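Local coordinates for protein methyltransferase (PDB 3C3P) that probably transfers a methyl group from S-adenosyl-L-methionine to an oxygen atom of its substrate, at residues A[35-40]-A[66-70]; A[75-80]-A[106-110]. All coordinates share one frame. Residue numbers count along the deposited sequence, not the author numbering.

Contact 1. Residues A[35-40]-A[66-70]; sequences RNIPIV and GLGCA
Arg35 and Asn36 form the turn off helix 23-34, Asn36 first leaving helical geometry, with positive phi (52/51); 37-40 run extended toward helix 42-55. They pack against the turn 66-70, where Gly68 is the N-cap of helix 69-75 and Cys69 N donates a hydrogen bond to Gly66 O (3.0 Å). The backbones come nearest at Ile39 and Gly66, CA to CA 6.0 Å. Leu67 (phi 60°, side chain m,t) reaches into the loop. Its CD2 meets Ile37 CD1 (m,t) at 3.6 Å and lies over one face of the Arg35 guanidinium; its CD1 is 4.1 Å from Ile39 CG2. At Ile39 chi1 p puts CG2 3.6 Å from Gly66 O, while the backbone sets CB 4.0 Å from Cys69 CB. Cys69 (chi1 t) points SG at Val40 CB (chi1 t), 3.9 Å. Gly66 must be small: a CB would clash with Ile37 CG2. Met28 and Ala32 also touch Leu67. This Gly-Leu-Gly turn after strand 59-63 matches the glycine-rich motif of Rossmann-like methyltransferases, which in relatives binds S-adenosyl-L-methionine.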
ATOM      1  N   ARG A  35      19.676   7.472  21.705  1.00 47.09           N
ATOM      2  CA  ARG A  35      19.405   6.327  22.567  0.50 46.73           C
ATOM      3  C   ARG A  35      19.681   5.052  21.791  1.00 46.93           C
ATOM      4  O   ARG A  35      19.439   3.937  22.277  1.00 46.82           O
ATOM      5  CB  ARG A  35      17.958   6.317  23.074  0.50 46.30           C
ATOM      6  CG  ARG A  35      17.511   7.553  23.855  0.50 45.88           C
ATOM      7  CD  ARG A  35      16.130   7.313  24.450  0.50 45.51           C
ATOM      8  NE  ARG A  35      15.489   8.521  24.961  0.50 45.15           N
ATOM      9  CZ  ARG A  35      14.333   8.517  25.617  0.50 45.00           C
ATOM     10  NH1 ARG A  35      13.733   7.369  25.879  0.50 44.65           N
ATOM     11  NH2 ARG A  35      13.797   9.651  26.039  0.50 45.17           N
ATOM     12  N   ASN A  36      20.195   5.261  20.586  1.00 46.87           N
ATOM     13  CA  ASN A  36      20.547   4.198  19.641  1.00 46.61           C
ATOM     14  C   ASN A  36      19.383   3.262  19.430  1.00 46.46           C
ATOM     15  O   ASN A  36      19.517   2.044  19.556  1.00 46.94           O
ATOM     16  CB  ASN A  36      21.752   3.406  20.146  1.00 46.76           C
ATOM     17  N   ILE A  37      18.239   3.858  19.117  1.00 45.38           N
ATOM     18  CA  ILE A  37      16.989   3.125  18.916  1.00 44.86           C
ATOM     19  C   ILE A  37      16.553   3.064  17.451  1.00 44.48           C
ATOM     20  O   ILE A  37      16.441   4.102  16.789  1.00 44.44           O
ATOM     21  CB  ILE A  37      15.842   3.759  19.768  1.00 44.71           C
ATOM     22  CG1 ILE A  37      16.180   3.676  21.262  1.00 44.72           C
ATOM     23  CG2 ILE A  37      14.505   3.062  19.481  1.00 44.56           C
ATOM     24  CD1 ILE A  37      15.218   4.414  22.168  1.00 44.54           C
ATOM     25  N   PRO A  38      16.359   1.839  16.918  1.00 44.04           N
ATOM     26  CA  PRO A  38      15.889   1.781  15.522  1.00 43.78           C
ATOM     27  C   PRO A  38      14.430   2.173  15.413  1.00 42.47           C
ATOM     28  O   PRO A  38      13.593   1.708  16.197  1.00 42.74           O
ATOM     29  CB  PRO A  38      16.075   0.310  15.127  1.00 44.08           C
ATOM     30  CG  PRO A  38      16.282  -0.440  16.415  1.00 44.57           C
ATOM     31  CD  PRO A  38      16.805   0.526  17.424  1.00 44.04           C
ATOM     32  N   ILE A  39      14.162   3.076  14.479  1.00 40.44           N
ATOM     33  CA  ILE A  39      12.787   3.544  14.216  1.00 40.04           C
ATOM     34  C   ILE A  39      12.464   3.583  12.719  1.00 39.59           C
ATOM     35  O   ILE A  39      13.338   3.653  11.851  1.00 39.99           O
ATOM     36  CB  ILE A  39      12.453   4.953  14.859  1.00 39.70           C
ATOM     37  CG1 ILE A  39      13.241   6.091  14.192  1.00 39.37           C
ATOM     38  CG2 ILE A  39      12.647   4.938  16.395  1.00 39.58           C
ATOM     39  CD1 ILE A  39      12.835   7.491  14.691  1.00 38.81           C
ATOM     40  N   VAL A  40      11.171   3.491  12.459  1.00 38.90           N
ATOM     41  CA  VAL A  40      10.600   3.562  11.113  1.00 38.51           C
ATOM     42  C   VAL A  40      11.014   4.854  10.385  1.00 36.88           C
ATOM     43  O   VAL A  40      10.770   5.920  10.920  1.00 36.05           O
ATOM     44  CB  VAL A  40       9.020   3.437  11.210  1.00 39.57           C
ATOM     45  CG1 VAL A  40       8.303   4.032  10.040  1.00 40.88           C
ATOM     46  CG2 VAL A  40       8.628   1.962  11.431  1.00 40.51           C
ATOM     47  N   GLY A  66       9.661   1.115  19.327  1.00 31.26           N
ATOM     48  CA  GLY A  66      10.711   2.045  19.676  1.00 31.82           C
ATOM     49  C   GLY A  66      10.213   3.478  19.560  1.00 31.18           C
ATOM     50  O   GLY A  66       9.828   3.957  18.476  1.00 30.00           O
ATOM     51  N   LEU A  67      10.213   4.124  20.727  1.00 31.46           N
ATOM     52  CA  LEU A  67       9.797   5.513  20.914  1.00 31.70           C
ATOM     53  C   LEU A  67       8.355   5.777  20.509  1.00 30.81           C
ATOM     54  O   LEU A  67       7.936   6.929  20.437  1.00 31.19           O
ATOM     55  CB  LEU A  67      10.717   6.473  20.143  1.00 31.61           C
ATOM     56  CG  LEU A  67      12.204   6.475  20.483  1.00 32.10           C
ATOM     57  CD1 LEU A  67      12.873   7.502  19.601  1.00 31.83           C
ATOM     58  CD2 LEU A  67      12.473   6.768  21.954  1.00 31.71           C
ATOM     59  N   GLY A  68       7.594   4.715  20.314  1.00 29.78           N
ATOM     60  CA  GLY A  68       6.199   4.851  19.893  1.00 30.72           C
ATOM     61  C   GLY A  68       6.111   5.401  18.473  1.00 31.68           C
ATOM     62  O   GLY A  68       5.105   5.973  18.059  1.00 31.33           O
ATOM     63  N   CYS A  69       7.166   5.193  17.710  1.00 32.82           N
ATOM     64  CA  CYS A  69       7.194   5.720  16.341  1.00 34.82           C
ATOM     65  C   CYS A  69       6.075   5.187  15.428  1.00 32.94           C
ATOM     66  O   CYS A  69       5.409   5.948  14.723  1.00 32.48           O
ATOM     67  CB  CYS A  69       8.550   5.463  15.689  1.00 37.19           C
ATOM     68  SG  CYS A  69       8.663   6.162  14.038  1.00 42.99           S
ATOM     69  N   ALA A  70       5.879   3.877  15.437  1.00 31.65           N
ATOM     70  CA  ALA A  70       4.845   3.248  14.599  1.00 30.83           C
ATOM     71  C   ALA A  70       3.461   3.694  15.040  1.00 31.05           C
ATOM     72  O   ALA A  70       2.592   4.033  14.232  1.00 31.61           O
ATOM     73  CB  ALA A  70       4.955   1.696  14.658  1.00 29.61           C
TER

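Contact 2. Residues A[75-80]-A[106-110]; sequences ARAISI and LIDRV
The chain from Ala75, in helix 69-75, to Ile80 bends around the side chain of Arg109, with Leu106 and Val110 against Ala75; the second segment is a short 3-10 turn, 106-108, leading into strand 110-114. Ala75 stands 6.5 Å from Leu106, CA to CA, and Ile80 5.7 Å from Arg109. Ala75 points its CB at Val110 CG2 (3.6 Å; chi1 t) and at Leu106 CD1 (4.2 Å), the leucine being m,t; Leu101 of helix 91-104 touches all three. Arg76 turns away, although its CG still lies 4.0 Å from Leu106 CD1, and its guanidinium forms a salt bridge with Asp22. Ile78, extended at -117/159 and with chi1 p, sets CG1 3.8 Å from Arg109 CD and offers its carbonyl O to Arg109 NH1, a hydrogen bond of 2.9 Å at 149°. Ser79 points away, its OG hydrogen-bonded to Ser81. At Ile80 the backbone N sits over one face of the Arg109 guanidinium, 3.5 Å from NH1, while CB lies 4.0 Å from NH2. Arg109 gets there with a p,t,p side chain, its NE and NH2 held by a salt bridge to Asp108 (chi1 p, chi2 1°): NE to OD1 is 2.8 Å and NH2 to OD2 3.0 Å. The carboxylate thus balances the arginine's charge and fixes its plane, so that NH1 can be spent on a neutral backbone carbonyl, joining two loops by a charge-assisted hydrogen bond.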
ATOM      1  N   ALA A  75      -1.762   6.395  14.950  1.00 29.38           N
ATOM      2  CA  ALA A  75      -2.690   7.200  15.759  1.00 29.56           C
ATOM      3  C   ALA A  75      -3.283   8.354  14.966  1.00 30.02           C
ATOM      4  O   ALA A  75      -4.437   8.740  15.143  1.00 30.58           O
ATOM      5  CB  ALA A  75      -1.996   7.736  17.040  1.00 29.19           C
ATOM      6  N   ARG A  76      -2.454   8.881  14.094  1.00 31.12           N
ATOM      7  CA  ARG A  76      -2.807  10.027  13.250  1.00 33.24           C
ATOM      8  C   ARG A  76      -3.808   9.676  12.172  1.00 32.13           C
ATOM      9  O   ARG A  76      -4.477  10.547  11.632  1.00 29.51           O
ATOM     10  CB  ARG A  76      -1.555  10.587  12.546  1.00 36.17           C
ATOM     11  CG  ARG A  76      -0.452  11.072  13.482  1.00 39.43           C
ATOM     12  CD  ARG A  76       0.501  12.064  12.797  1.00 42.20           C
ATOM     13  NE  ARG A  76      -0.276  13.139  12.163  1.00 44.47           N
ATOM     14  CZ  ARG A  76       0.160  14.350  11.839  1.00 47.47           C
ATOM     15  NH1 ARG A  76       1.373  14.769  12.185  1.00 48.62           N
ATOM     16  NH2 ARG A  76      -0.678  15.185  11.227  1.00 48.54           N
ATOM     17  N   ALA A  77      -3.902   8.378  11.897  1.00 31.34           N
ATOM     18  CA  ALA A  77      -4.747   7.833  10.817  1.00 32.08           C
ATOM     19  C   ALA A  77      -6.100   7.284  11.206  1.00 33.08           C
ATOM     20  O   ALA A  77      -6.879   6.903  10.336  1.00 33.54           O
ATOM     21  CB  ALA A  77      -3.953   6.708  10.079  1.00 29.63           C
ATOM     22  N   ILE A  78      -6.386   7.266  12.499  1.00 34.34           N
ATOM     23  CA  ILE A  78      -7.650   6.682  12.984  1.00 35.02           C
ATOM     24  C   ILE A  78      -8.595   7.643  13.688  1.00 36.29           C
ATOM     25  O   ILE A  78      -8.202   8.707  14.193  1.00 34.86           O
ATOM     26  CB  ILE A  78      -7.371   5.456  13.942  1.00 34.41           C
ATOM     27  CG1 ILE A  78      -6.760   5.918  15.259  1.00 34.17           C
ATOM     28  CG2 ILE A  78      -6.450   4.390  13.263  1.00 35.49           C
ATOM     29  CD1 ILE A  78      -6.759   4.860  16.340  1.00 34.02           C
ATOM     30  N   SER A  79      -9.866   7.252  13.723  1.00 37.76           N
ATOM     31  CA  SER A  79     -10.888   8.079  14.408  1.00 38.74           C
ATOM     32  C   SER A  79     -10.847   7.899  15.906  1.00 37.54           C
ATOM     33  O   SER A  79     -10.187   7.017  16.461  1.00 35.65           O
ATOM     34  CB  SER A  79     -12.323   7.772  13.950  1.00 40.32           C
ATOM     35  OG  SER A  79     -12.703   6.425  14.257  1.00 41.83           O
ATOM     36  N   ILE A  80     -11.631   8.751  16.535  1.00 36.88           N
ATOM     37  CA  ILE A  80     -11.762   8.777  17.990  0.50 36.77           C
ATOM     38  C   ILE A  80     -12.438   7.497  18.468  1.00 37.09           C
ATOM     39  O   ILE A  80     -12.266   7.070  19.614  1.00 36.77           O
ATOM     40  CB  ILE A  80     -12.581  10.014  18.473  0.50 36.72           C
ATOM     41  CG1 ILE A  80     -12.495  10.172  19.994  0.50 36.62           C
ATOM     42  CG2 ILE A  80     -14.033   9.916  18.012  0.50 36.28           C
ATOM     43  CD1 ILE A  80     -13.230  11.380  20.525  0.50 36.54           C
ATOM     44  N   LEU A 106      -3.828  12.959  20.789  1.00 32.67           N
ATOM     45  CA  LEU A 106      -4.205  11.618  20.268  1.00 32.84           C
ATOM     46  C   LEU A 106      -4.106  10.516  21.319  1.00 31.84           C
ATOM     47  O   LEU A 106      -4.401   9.364  21.038  1.00 30.47           O
ATOM     48  CB  LEU A 106      -3.386  11.250  19.015  1.00 32.95           C
ATOM     49  CG  LEU A 106      -3.541  12.227  17.837  1.00 33.13           C
ATOM     50  CD1 LEU A 106      -2.608  11.892  16.706  1.00 32.24           C
ATOM     51  CD2 LEU A 106      -4.997  12.277  17.360  1.00 34.00           C
ATOM     52  N   ILE A 107      -3.720  10.898  22.539  1.00 31.44           N
ATOM     53  CA  ILE A 107      -3.611   9.931  23.645  1.00 30.69           C
ATOM     54  C   ILE A 107      -5.035   9.429  23.934  1.00 31.47           C
ATOM     55  O   ILE A 107      -5.248   8.401  24.593  1.00 32.01           O
ATOM     56  CB  ILE A 107      -2.920  10.545  24.907  1.00 30.54           C
ATOM     57  CG1 ILE A 107      -2.548   9.460  25.920  1.00 30.88           C
ATOM     58  CG2 ILE A 107      -3.797  11.628  25.545  1.00 29.74           C
ATOM     59  CD1 ILE A 107      -1.604   8.393  25.389  1.00 30.15           C
ATOM     60  N   ASP A 108      -6.000  10.165  23.385  1.00 31.42           N
ATOM     61  CA  ASP A 108      -7.447   9.857  23.519  1.00 31.85           C
ATOM     62  C   ASP A 108      -7.869   8.610  22.730  1.00 32.77           C
ATOM     63  O   ASP A 108      -8.973   8.083  22.897  1.00 33.94           O
ATOM     64  CB  ASP A 108      -8.331  11.056  23.092  1.00 32.55           C
ATOM     65  CG  ASP A 108      -8.163  11.458  21.606  1.00 32.69           C
ATOM     66  OD1 ASP A 108      -7.386  10.833  20.868  1.00 32.95           O
ATOM     67  OD2 ASP A 108      -8.827  12.410  21.160  1.00 33.21           O
ATOM     68  N   ARG A 109      -6.981   8.127  21.887  1.00 31.33           N
ATOM     69  CA  ARG A 109      -7.316   6.941  21.069  1.00 32.11           C
ATOM     70  C   ARG A 109      -6.161   5.966  20.950  1.00 31.29           C
ATOM     71  O   ARG A 109      -6.066   5.171  20.006  1.00 31.73           O
ATOM     72  CB  ARG A 109      -7.785   7.374  19.701  1.00 32.80           C
ATOM     73  CG  ARG A 109      -6.682   7.898  18.851  1.00 33.78           C
ATOM     74  CD  ARG A 109      -7.268   8.707  17.741  1.00 34.48           C
ATOM     75  NE  ARG A 109      -7.858   9.907  18.313  1.00 36.43           N
ATOM     76  CZ  ARG A 109      -8.523  10.822  17.620  1.00 37.25           C
ATOM     77  NH1 ARG A 109      -8.696  10.662  16.308  1.00 38.01           N
ATOM     78  NH2 ARG A 109      -9.014  11.891  18.241  1.00 38.13           N
ATOM     79  N   VAL A 110      -5.278   6.053  21.932  1.00 31.16           N
ATOM     80  CA  VAL A 110      -4.111   5.166  22.051  1.00 31.43           C
ATOM     81  C   VAL A 110      -3.994   4.622  23.471  1.00 31.66           C
ATOM     82  O   VAL A 110      -4.042   5.370  24.480  1.00 31.91           O
ATOM     83  CB  VAL A 110      -2.775   5.848  21.677  1.00 31.34           C
ATOM     84  CG1 VAL A 110      -1.612   4.854  21.798  1.00 30.98           C
ATOM     85  CG2 VAL A 110      -2.825   6.391  20.266  1.00 31.26           C
TER

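The contacts follow one another along the chain, and helix 69-75 connects them: it starts in the turn of 66-70 and runs on to Ala75. The centres are 19 Å apart and the nearest atoms about 5 Å, so the two do not touch. Contact 1 sits past the C-terminal end of strand 59-63, contact 2 where strands 83-88 and 110-114 begin; since these strands are parallel, the contacts lie at opposite ends of them. Helix 91-104 flanks both, with Asn93 and His96 beside contact 1 and Leu101 beside contact 2. In this Rossmann-like domain, contact 1 belongs to the C-terminal ends of the strands, where the cofactor probably binds, while contact 2 joins two helix-to-strand connections at the N-terminal ends.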